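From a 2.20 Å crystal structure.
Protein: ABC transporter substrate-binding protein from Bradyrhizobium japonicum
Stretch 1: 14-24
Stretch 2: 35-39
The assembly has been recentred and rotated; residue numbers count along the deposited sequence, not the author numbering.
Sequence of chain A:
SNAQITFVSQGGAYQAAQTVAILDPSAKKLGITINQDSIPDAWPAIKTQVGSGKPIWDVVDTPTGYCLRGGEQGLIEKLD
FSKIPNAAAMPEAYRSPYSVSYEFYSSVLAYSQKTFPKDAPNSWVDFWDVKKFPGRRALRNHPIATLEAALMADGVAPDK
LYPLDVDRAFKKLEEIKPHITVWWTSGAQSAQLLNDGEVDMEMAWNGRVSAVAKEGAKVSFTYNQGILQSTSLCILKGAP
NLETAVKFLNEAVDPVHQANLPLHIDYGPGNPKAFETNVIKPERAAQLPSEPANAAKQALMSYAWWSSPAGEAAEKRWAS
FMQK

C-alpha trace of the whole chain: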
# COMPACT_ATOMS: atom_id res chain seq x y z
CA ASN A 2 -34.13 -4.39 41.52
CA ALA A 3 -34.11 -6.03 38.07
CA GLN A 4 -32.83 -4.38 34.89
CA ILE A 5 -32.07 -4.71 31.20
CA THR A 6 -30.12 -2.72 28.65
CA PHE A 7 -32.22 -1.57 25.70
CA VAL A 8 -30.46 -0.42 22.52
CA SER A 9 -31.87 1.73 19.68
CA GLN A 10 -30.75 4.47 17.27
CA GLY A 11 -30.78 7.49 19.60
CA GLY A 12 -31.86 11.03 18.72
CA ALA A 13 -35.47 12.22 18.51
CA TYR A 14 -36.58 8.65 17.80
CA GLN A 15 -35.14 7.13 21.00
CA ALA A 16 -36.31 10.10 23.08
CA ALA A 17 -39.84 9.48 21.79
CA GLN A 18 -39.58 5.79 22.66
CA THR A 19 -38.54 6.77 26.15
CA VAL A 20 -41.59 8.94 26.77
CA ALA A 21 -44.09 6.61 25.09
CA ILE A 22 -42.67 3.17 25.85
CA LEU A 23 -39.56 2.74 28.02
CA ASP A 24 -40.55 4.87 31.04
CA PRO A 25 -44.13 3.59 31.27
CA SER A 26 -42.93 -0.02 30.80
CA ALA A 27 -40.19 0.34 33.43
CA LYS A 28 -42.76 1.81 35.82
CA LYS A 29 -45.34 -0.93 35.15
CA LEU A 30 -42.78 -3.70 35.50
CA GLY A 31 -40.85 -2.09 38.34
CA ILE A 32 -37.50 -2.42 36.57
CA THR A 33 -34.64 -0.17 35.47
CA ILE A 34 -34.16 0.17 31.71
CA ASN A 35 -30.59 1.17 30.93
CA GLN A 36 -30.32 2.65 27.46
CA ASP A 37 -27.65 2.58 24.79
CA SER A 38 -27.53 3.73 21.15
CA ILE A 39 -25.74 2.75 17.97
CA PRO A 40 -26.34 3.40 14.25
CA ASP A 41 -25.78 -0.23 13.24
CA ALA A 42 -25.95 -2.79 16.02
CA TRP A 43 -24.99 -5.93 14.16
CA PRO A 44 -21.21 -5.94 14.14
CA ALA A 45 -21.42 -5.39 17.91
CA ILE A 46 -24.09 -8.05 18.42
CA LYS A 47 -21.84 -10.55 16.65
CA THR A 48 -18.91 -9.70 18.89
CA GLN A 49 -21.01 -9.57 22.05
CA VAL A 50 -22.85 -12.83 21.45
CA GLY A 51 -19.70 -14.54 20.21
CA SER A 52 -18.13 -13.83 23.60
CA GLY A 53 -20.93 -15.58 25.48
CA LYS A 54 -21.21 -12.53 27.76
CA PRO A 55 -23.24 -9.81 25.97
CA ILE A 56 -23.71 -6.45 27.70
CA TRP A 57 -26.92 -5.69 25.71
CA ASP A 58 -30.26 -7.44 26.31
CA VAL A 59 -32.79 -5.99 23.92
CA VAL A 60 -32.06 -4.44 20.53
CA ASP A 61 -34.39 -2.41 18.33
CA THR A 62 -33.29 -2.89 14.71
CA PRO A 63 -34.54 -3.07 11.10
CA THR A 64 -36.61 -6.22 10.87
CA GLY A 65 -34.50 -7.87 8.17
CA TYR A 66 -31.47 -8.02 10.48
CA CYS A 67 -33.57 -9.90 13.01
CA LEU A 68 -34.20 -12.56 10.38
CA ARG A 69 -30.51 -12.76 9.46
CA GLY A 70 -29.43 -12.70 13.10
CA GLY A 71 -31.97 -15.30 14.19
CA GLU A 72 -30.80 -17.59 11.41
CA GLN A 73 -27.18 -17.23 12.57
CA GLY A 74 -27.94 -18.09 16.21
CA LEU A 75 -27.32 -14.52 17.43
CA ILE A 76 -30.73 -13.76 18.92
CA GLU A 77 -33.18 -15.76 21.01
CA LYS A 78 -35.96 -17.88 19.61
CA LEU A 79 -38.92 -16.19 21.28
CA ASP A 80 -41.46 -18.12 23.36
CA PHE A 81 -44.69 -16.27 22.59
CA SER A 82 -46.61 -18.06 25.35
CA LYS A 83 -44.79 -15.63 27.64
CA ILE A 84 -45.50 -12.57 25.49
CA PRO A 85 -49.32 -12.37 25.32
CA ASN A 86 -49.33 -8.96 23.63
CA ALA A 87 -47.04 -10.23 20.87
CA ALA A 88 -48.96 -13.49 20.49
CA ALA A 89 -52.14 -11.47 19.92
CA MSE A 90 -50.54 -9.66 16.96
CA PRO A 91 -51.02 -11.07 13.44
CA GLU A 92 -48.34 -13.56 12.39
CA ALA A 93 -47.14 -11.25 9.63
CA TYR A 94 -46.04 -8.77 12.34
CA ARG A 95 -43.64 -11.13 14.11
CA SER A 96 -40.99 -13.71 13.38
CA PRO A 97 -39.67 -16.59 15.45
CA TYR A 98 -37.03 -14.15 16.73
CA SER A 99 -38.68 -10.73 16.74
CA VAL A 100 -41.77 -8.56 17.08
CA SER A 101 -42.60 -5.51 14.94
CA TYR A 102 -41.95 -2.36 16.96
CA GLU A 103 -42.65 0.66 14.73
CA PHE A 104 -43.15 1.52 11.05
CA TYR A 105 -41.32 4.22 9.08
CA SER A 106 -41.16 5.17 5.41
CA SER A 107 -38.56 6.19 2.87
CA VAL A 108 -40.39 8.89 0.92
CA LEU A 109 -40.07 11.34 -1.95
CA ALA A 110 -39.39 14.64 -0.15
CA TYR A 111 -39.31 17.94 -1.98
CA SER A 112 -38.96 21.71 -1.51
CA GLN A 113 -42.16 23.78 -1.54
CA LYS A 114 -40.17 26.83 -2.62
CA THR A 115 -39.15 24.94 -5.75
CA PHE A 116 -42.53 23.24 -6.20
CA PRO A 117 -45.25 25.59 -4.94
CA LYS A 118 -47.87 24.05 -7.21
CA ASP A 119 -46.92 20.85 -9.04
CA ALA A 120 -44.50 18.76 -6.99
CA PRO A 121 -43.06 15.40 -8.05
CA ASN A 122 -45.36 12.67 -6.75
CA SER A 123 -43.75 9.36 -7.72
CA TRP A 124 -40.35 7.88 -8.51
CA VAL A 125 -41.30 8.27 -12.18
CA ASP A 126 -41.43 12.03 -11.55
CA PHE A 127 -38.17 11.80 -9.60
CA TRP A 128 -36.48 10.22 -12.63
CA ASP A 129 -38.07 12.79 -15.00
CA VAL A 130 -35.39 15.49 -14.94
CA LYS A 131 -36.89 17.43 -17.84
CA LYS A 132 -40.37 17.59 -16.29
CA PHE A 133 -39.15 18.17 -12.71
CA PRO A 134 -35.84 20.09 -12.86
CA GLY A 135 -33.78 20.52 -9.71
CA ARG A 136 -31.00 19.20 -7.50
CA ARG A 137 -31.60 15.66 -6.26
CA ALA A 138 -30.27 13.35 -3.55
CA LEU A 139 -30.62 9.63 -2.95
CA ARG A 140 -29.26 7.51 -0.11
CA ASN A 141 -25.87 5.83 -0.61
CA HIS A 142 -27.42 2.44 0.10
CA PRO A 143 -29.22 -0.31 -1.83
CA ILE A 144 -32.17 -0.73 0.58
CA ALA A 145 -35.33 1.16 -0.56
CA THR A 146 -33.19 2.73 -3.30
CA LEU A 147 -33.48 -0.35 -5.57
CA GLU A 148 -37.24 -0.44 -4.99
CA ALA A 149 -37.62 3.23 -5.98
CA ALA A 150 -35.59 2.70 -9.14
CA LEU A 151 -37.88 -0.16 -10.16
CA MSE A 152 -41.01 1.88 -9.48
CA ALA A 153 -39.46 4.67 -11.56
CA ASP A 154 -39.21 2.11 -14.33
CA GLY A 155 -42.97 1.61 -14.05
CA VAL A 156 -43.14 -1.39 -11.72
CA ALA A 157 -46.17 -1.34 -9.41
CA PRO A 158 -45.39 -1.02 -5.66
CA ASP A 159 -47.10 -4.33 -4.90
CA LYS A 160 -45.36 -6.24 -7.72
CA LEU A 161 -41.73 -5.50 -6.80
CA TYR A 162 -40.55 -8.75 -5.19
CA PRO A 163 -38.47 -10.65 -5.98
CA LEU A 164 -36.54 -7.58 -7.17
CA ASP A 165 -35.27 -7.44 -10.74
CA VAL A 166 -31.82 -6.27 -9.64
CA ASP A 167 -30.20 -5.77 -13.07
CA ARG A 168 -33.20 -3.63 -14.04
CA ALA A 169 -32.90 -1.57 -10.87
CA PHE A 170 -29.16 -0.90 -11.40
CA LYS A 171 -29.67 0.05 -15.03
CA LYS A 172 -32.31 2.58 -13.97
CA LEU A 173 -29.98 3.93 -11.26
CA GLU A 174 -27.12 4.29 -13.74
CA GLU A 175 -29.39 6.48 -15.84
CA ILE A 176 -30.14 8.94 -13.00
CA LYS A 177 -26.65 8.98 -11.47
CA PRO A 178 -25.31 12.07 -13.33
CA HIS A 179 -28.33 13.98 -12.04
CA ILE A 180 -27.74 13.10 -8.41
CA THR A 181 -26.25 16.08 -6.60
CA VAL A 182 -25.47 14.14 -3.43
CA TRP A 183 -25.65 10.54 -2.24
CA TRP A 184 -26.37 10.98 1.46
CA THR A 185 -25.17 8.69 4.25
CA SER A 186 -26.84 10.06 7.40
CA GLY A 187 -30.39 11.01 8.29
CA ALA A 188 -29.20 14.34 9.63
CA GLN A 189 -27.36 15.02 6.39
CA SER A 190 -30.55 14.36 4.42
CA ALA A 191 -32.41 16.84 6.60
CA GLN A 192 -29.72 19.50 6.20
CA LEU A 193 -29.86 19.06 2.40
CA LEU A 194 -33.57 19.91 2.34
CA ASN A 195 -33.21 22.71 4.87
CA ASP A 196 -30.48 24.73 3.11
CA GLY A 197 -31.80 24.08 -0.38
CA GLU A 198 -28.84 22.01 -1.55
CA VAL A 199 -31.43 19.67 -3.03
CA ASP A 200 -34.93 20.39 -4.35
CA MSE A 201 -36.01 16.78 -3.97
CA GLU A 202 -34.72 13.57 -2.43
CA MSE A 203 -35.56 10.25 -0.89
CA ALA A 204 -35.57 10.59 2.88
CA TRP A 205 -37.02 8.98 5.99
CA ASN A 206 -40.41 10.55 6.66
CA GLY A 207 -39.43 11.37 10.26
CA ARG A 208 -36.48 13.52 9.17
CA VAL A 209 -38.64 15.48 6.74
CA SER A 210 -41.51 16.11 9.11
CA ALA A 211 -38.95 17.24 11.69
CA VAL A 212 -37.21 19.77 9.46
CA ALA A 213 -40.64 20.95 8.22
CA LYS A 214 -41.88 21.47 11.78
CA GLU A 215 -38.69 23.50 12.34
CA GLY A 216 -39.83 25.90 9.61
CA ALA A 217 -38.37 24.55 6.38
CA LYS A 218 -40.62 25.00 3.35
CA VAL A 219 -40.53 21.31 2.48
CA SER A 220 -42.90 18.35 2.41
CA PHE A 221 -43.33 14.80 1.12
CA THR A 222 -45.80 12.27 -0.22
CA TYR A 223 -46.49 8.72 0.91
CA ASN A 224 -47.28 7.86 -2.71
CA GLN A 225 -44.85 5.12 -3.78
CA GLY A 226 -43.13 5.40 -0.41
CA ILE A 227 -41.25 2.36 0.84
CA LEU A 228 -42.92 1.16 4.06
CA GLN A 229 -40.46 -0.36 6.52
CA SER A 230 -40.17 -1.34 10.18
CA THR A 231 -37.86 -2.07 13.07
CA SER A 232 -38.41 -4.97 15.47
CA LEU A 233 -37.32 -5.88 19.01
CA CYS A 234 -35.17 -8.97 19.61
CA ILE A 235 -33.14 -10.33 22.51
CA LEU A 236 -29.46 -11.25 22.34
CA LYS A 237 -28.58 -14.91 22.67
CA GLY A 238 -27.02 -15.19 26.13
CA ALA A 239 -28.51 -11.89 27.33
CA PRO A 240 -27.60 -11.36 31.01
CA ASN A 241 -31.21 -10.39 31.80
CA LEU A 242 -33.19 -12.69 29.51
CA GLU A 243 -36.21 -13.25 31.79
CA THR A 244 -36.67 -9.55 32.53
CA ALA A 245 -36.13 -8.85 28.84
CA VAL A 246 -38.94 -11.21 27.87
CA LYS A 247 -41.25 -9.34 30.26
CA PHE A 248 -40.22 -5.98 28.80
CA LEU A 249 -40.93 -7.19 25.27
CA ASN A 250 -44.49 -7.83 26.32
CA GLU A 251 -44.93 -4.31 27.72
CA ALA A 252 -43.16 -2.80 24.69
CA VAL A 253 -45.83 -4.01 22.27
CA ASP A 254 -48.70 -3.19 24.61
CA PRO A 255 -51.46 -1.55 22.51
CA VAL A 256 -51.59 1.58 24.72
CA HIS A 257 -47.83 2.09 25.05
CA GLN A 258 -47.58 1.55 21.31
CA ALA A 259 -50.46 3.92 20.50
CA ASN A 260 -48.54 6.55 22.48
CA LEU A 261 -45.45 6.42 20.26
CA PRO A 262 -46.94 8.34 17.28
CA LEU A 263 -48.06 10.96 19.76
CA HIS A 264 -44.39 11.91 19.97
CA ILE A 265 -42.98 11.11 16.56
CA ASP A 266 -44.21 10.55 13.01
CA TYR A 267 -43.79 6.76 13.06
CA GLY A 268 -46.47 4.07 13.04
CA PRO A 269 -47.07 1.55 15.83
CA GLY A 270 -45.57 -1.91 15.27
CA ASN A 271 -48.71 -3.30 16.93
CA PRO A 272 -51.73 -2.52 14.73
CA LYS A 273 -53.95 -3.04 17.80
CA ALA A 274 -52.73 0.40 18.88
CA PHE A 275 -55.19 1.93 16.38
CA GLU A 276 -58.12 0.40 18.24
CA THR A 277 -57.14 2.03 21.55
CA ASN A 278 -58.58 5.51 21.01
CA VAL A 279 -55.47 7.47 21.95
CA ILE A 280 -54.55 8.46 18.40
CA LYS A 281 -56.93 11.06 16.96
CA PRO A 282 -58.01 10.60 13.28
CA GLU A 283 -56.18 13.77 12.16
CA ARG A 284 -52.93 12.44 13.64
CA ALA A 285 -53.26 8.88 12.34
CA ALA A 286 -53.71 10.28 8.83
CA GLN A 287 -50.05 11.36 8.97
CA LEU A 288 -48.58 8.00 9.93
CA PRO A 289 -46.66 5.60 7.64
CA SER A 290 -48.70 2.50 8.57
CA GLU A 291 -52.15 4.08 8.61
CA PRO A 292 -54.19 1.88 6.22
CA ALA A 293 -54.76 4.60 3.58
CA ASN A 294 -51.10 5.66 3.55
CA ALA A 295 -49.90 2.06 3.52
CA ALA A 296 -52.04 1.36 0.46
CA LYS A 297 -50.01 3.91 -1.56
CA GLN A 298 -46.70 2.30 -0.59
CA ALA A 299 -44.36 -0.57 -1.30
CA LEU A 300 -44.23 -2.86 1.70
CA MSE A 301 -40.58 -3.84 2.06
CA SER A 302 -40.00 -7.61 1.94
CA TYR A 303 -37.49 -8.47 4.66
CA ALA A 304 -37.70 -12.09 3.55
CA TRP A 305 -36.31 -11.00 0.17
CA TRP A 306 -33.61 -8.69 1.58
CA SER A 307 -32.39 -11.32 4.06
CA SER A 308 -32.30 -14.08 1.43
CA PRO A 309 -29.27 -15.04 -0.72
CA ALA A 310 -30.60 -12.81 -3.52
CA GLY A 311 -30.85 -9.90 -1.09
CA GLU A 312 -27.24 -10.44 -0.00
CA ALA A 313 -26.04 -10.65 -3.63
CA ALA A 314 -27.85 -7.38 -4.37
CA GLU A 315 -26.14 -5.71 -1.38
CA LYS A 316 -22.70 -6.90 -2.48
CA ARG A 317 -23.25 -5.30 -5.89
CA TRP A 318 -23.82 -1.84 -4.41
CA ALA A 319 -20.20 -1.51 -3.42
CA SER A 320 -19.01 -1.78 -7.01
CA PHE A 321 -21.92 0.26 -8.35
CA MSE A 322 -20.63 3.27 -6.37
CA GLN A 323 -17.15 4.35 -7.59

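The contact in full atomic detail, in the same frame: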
# COMPACT_ATOMS: atom_id res chain seq x y z
N TYR A 14 -35.93 9.96 17.79
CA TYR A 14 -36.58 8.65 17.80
C TYR A 14 -36.48 7.95 19.16
O TYR A 14 -37.50 7.54 19.71
CB TYR A 14 -36.01 7.77 16.68
CG TYR A 14 -36.46 6.32 16.69
CD1 TYR A 14 -37.80 5.98 16.84
CD2 TYR A 14 -35.54 5.29 16.51
CE1 TYR A 14 -38.20 4.65 16.84
CE2 TYR A 14 -35.93 3.98 16.50
CZ TYR A 14 -37.26 3.65 16.67
OH TYR A 14 -37.62 2.32 16.67
N GLN A 15 -35.28 7.81 19.71
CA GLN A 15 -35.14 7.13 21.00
C GLN A 15 -35.74 7.95 22.14
O GLN A 15 -36.22 7.40 23.13
CB GLN A 15 -33.68 6.77 21.30
CG GLN A 15 -33.49 5.82 22.48
CD GLN A 15 -32.20 5.00 22.40
OE1 GLN A 15 -31.64 4.80 21.32
NE2 GLN A 15 -31.73 4.52 23.55
N ALA A 16 -35.70 9.28 22.02
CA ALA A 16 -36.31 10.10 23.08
C ALA A 16 -37.82 9.86 23.10
O ALA A 16 -38.45 9.82 24.16
CB ALA A 16 -36.00 11.57 22.87
N ALA A 17 -38.40 9.70 21.91
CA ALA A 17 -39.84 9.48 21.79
C ALA A 17 -40.23 8.12 22.36
O ALA A 17 -41.27 7.98 22.99
CB ALA A 17 -40.27 9.59 20.34
N GLN A 18 -39.37 7.12 22.13
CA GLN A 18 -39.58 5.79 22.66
C GLN A 18 -39.58 5.82 24.17
O GLN A 18 -40.31 5.08 24.83
CB GLN A 18 -38.45 4.86 22.22
CG GLN A 18 -38.43 4.52 20.75
CD GLN A 18 -37.22 3.67 20.42
OE1 GLN A 18 -37.05 2.61 21.01
NE2 GLN A 18 -36.36 4.16 19.53
N THR A 19 -38.72 6.67 24.71
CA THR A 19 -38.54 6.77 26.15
C THR A 19 -39.83 7.28 26.78
O THR A 19 -40.32 6.69 27.75
CB THR A 19 -37.35 7.67 26.49
OG1 THR A 19 -36.13 7.02 26.09
CG2 THR A 19 -37.29 7.98 28.00
N VAL A 20 -40.37 8.36 26.23
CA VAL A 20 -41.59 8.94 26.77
C VAL A 20 -42.78 7.98 26.63
O VAL A 20 -43.51 7.74 27.59
CB VAL A 20 -41.94 10.24 26.07
CG1 VAL A 20 -43.27 10.77 26.58
CG2 VAL A 20 -40.84 11.26 26.30
N ALA A 21 -42.94 7.43 25.43
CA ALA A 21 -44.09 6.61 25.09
C ALA A 21 -44.01 5.19 25.63
O ALA A 21 -45.02 4.61 26.00
CB ALA A 21 -44.26 6.56 23.58
N ILE A 22 -42.81 4.61 25.64
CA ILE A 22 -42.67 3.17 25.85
C ILE A 22 -41.77 2.73 27.00
O ILE A 22 -42.20 1.97 27.87
CB ILE A 22 -42.24 2.46 24.56
CG1 ILE A 22 -43.35 2.59 23.52
CG2 ILE A 22 -41.93 1.01 24.85
CD1 ILE A 22 -43.03 1.94 22.22
N LEU A 23 -40.52 3.20 27.02
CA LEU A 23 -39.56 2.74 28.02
C LEU A 23 -39.97 3.13 29.45
O LEU A 23 -40.11 2.26 30.31
CB LEU A 23 -38.15 3.23 27.69
CG LEU A 23 -37.71 2.89 26.26
CD1 LEU A 23 -36.27 3.34 25.99
CD2 LEU A 23 -37.88 1.41 25.98
N ASP A 24 -40.17 4.42 29.70
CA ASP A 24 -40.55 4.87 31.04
C ASP A 24 -41.84 4.22 31.56
O ASP A 24 -41.86 3.72 32.69
CB ASP A 24 -40.69 6.40 31.11
CG ASP A 24 -39.36 7.10 31.26
OD1 ASP A 24 -38.34 6.40 31.45
OD2 ASP A 24 -39.33 8.35 31.22
N ASN A 35 -31.78 0.44 31.36
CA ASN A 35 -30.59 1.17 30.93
C ASN A 35 -30.56 1.24 29.41
O ASN A 35 -30.84 0.26 28.71
CB ASN A 35 -29.33 0.50 31.46
CG ASN A 35 -29.42 0.23 32.95
OD1 ASN A 35 -29.39 -0.93 33.39
ND2 ASN A 35 -29.53 1.29 33.74
N GLN A 36 -30.26 2.42 28.89
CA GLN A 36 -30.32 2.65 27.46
C GLN A 36 -28.94 2.73 26.85
O GLN A 36 -27.98 3.17 27.49
CB GLN A 36 -31.06 3.96 27.15
CG GLN A 36 -32.55 3.92 27.46
CD GLN A 36 -33.29 5.11 26.87
OE1 GLN A 36 -32.99 5.55 25.75
NE2 GLN A 36 -34.27 5.63 27.61
N ASP A 37 -28.85 2.33 25.58
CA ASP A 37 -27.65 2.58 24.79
C ASP A 37 -28.13 2.91 23.38
O ASP A 37 -29.32 2.76 23.07
CB ASP A 37 -26.73 1.35 24.81
CG ASP A 37 -25.27 1.71 24.56
OD1 ASP A 37 -24.99 2.88 24.20
OD2 ASP A 37 -24.40 0.83 24.73
N SER A 38 -27.21 3.36 22.53
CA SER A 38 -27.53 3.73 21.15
C SER A 38 -26.38 3.37 20.22
O SER A 38 -25.21 3.43 20.61
CB SER A 38 -27.80 5.24 21.04
OG SER A 38 -28.89 5.61 21.86
N ILE A 39 -26.73 3.02 18.99
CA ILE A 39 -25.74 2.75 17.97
C ILE A 39 -26.44 2.79 16.62
O ILE A 39 -27.59 2.36 16.49
CB ILE A 39 -25.04 1.38 18.21
CG1 ILE A 39 -23.78 1.26 17.35
CG2 ILE A 39 -25.99 0.22 17.95
CD1 ILE A 39 -22.93 0.04 17.67

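A side-chain amide carries a donor and an acceptor at one tip, so glutamines can link a helix to a strand by bonding to each other and to neighbouring hydroxyls and carbonyls. The contact between helix 14-24 and strand 35-38 of this substrate-binding protein illustrates the principle. Q15, extended with chi1 and chi2 both t, uses both protons of its amide nitrogen: NE2 of Q15 donates to OE1 of Q36 at 2.7 Å and to the backbone carbonyl O of D37 at 3.0 Å, with N-H...acceptor angles of 162° and 165°. Its other terminal atom accepts, for OG of S38 donates to OE1 of Q15 at 2.9 Å. One side chain thus engages three consecutive strand residues. D37 can take part although its CA-to-CB bond points away from the helix, because it offers its main chain.

The second glutamine extends the chain of bonds. While OE1 of Q36 accepts the hydrogen bond from NE2 of Q15, its amide nitrogen serves as a donor. NE2 of Q36 donates to OG1 of T19 at 2.8 Å, at a more bent angle of 146°. T19 lies one helical turn beyond Q15, and its hydroxyl passes the polarity back into the helix: OG1 of T19 donates to the carbonyl O of Q15 at 3.0 Å. Hydroxyl and amide are therefore held in a relay whose directions are mutually consistent.

Packing is slight by comparison. CD1 of L23 approaches NE2 of Q36 to 3.4 Å, so the leucine methyl makes a van der Waals contact with the amide end of a polar residue. Q15, T19 and L23, spaced four apart, all direct their CA-to-CB bonds toward the strand. The two elements run nearly antiparallel, at 161°, with axes 10.9 Å apart at closest approach. Long side chains span that separation, and only 231 Å² is buried in total, most of it on Q15 and Q36.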